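Local atomic coordinates of glucosidase (Croceicoccus marinus, PDB entry 5Z3K), a protein that probably hydrolyses O-glycosidic bonds as a beta-glucosidase of glycoside hydrolase family 39, built round a TIM barrel. Residues Thr93-Gly96 and Gln97-Ile101. Numbering follows the deposited sequence.
Sequences TWVG and QTRSI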
# COMPACT_ATOMS: atom_id res chain seq x y z
N THR A 93 -3.86 -12.63 -16.64
CA THR A 93 -5.21 -12.18 -16.35
C THR A 93 -5.20 -11.07 -15.30
O THR A 93 -5.85 -10.03 -15.46
CB THR A 93 -6.04 -13.37 -15.90
OG1 THR A 93 -6.14 -14.28 -17.01
CG2 THR A 93 -7.45 -12.96 -15.48
N TRP A 94 -4.42 -11.26 -14.23
CA TRP A 94 -4.37 -10.25 -13.17
C TRP A 94 -3.67 -8.99 -13.64
O TRP A 94 -4.06 -7.87 -13.26
CB TRP A 94 -3.70 -10.85 -11.94
CG TRP A 94 -4.59 -11.84 -11.21
CD1 TRP A 94 -5.90 -11.66 -10.87
CD2 TRP A 94 -4.22 -13.14 -10.72
NE1 TRP A 94 -6.37 -12.77 -10.21
CE2 TRP A 94 -5.36 -13.69 -10.11
CE3 TRP A 94 -3.04 -13.89 -10.76
CZ2 TRP A 94 -5.37 -14.97 -9.53
CZ3 TRP A 94 -3.04 -15.17 -10.18
CH2 TRP A 94 -4.20 -15.69 -9.58
N VAL A 95 -2.63 -9.13 -14.48
CA VAL A 95 -1.97 -7.95 -15.04
C VAL A 95 -2.95 -7.17 -15.91
O VAL A 95 -3.04 -5.94 -15.83
CB VAL A 95 -0.72 -8.38 -15.83
CG1 VAL A 95 -0.22 -7.26 -16.75
CG2 VAL A 95 0.39 -8.80 -14.85
N GLY A 96 -3.70 -7.88 -16.75
CA GLY A 96 -4.68 -7.20 -17.58
C GLY A 96 -5.76 -6.52 -16.77
O GLY A 96 -6.18 -5.40 -17.08
N GLN A 97 -6.21 -7.17 -15.69
CA GLN A 97 -7.20 -6.54 -14.82
C GLN A 97 -6.65 -5.26 -14.22
O GLN A 97 -7.33 -4.23 -14.19
CB GLN A 97 -7.62 -7.49 -13.70
CG GLN A 97 -8.48 -8.67 -14.15
CD GLN A 97 -8.61 -9.73 -13.08
OE1 GLN A 97 -8.14 -9.56 -11.95
NE2 GLN A 97 -9.26 -10.85 -13.42
N THR A 98 -5.41 -5.31 -13.74
CA THR A 98 -4.82 -4.15 -13.09
C THR A 98 -4.65 -3.01 -14.07
O THR A 98 -4.96 -1.85 -13.75
CB THR A 98 -3.49 -4.54 -12.44
OG1 THR A 98 -3.70 -5.61 -11.51
CG2 THR A 98 -2.88 -3.35 -11.73
N ARG A 99 -4.17 -3.31 -15.28
CA ARG A 99 -3.99 -2.25 -16.26
C ARG A 99 -5.32 -1.67 -16.72
O ARG A 99 -5.38 -0.48 -17.07
CB ARG A 99 -3.18 -2.76 -17.47
CG ARG A 99 -1.75 -3.25 -17.13
CD ARG A 99 -0.85 -2.11 -16.59
NE ARG A 99 -0.61 -1.09 -17.60
CZ ARG A 99 -0.29 0.18 -17.32
NH1 ARG A 99 -0.20 0.59 -16.07
NH2 ARG A 99 -0.08 1.04 -18.31
N SER A 100 -6.40 -2.47 -16.71
CA SER A 100 -7.68 -1.97 -17.19
C SER A 100 -8.28 -0.90 -16.28
O SER A 100 -9.14 -0.14 -16.74
CB SER A 100 -8.67 -3.14 -17.36
OG SER A 100 -9.21 -3.52 -16.11
N ILE A 101 -7.86 -0.83 -15.02
CA ILE A 101 -8.29 0.25 -14.13
C ILE A 101 -7.23 1.34 -14.01
O ILE A 101 -7.37 2.24 -13.18
CB ILE A 101 -8.68 -0.29 -12.74
CG1 ILE A 101 -7.45 -0.84 -12.00
CG2 ILE A 101 -9.80 -1.34 -12.86
CD1 ILE A 101 -7.66 -0.99 -10.52
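The side chains of Trp94 and Gln97 run alongside each other on helix 89-100, the amide plane turned 79° from the indole. This helix lies in the connection from strand 53-55 to strand 104-109 and packs on the outside of the strand barrel of the TIM-barrel fold. OE1 of Gln97 comes in at the rim of the indole, almost level with the ring, 3.3 Å from Trp94 CD1, while the rings of Trp94 and Trp59 meet at about 30°. At the other end of the amide, NE2 of Gln97 lies 3.5 Å from the methyl CG2 of Thr93. The pair illustrates how residues one turn apart can face a neighbouring loop together: Trp94 NE1 donates to Ala31 O and Gln97 NE2 to Pro32 O. Gln97 reaches that loop because its CG is anti to the carbonyl carbon (chi1 -71°) and its chain runs extended beyond it; OE1, turned to the indole edge, is buried without a hydrogen-bond partner in the model. An alanine here is likely to leave Pro32 O without its amide donor and open a gap beside the edge of Trp94. Along the backbone, Gln97 N donates to Thr93 O and Arg99 N to Val95 O, the latter at 2.9 Å. Ser100 adds a side-chain bond, from OG to Gln97 O (2.8 Å). Where Val95 and Thr98 touch Ile105 of the barrel strand, the hydroxyl of Thr98 turns back on its own helix: Trp94 O accepts from both Thr98 N and Thr98 OG1, each at 2.9 Å, the two donors approaching from opposite faces of the carbonyl plane.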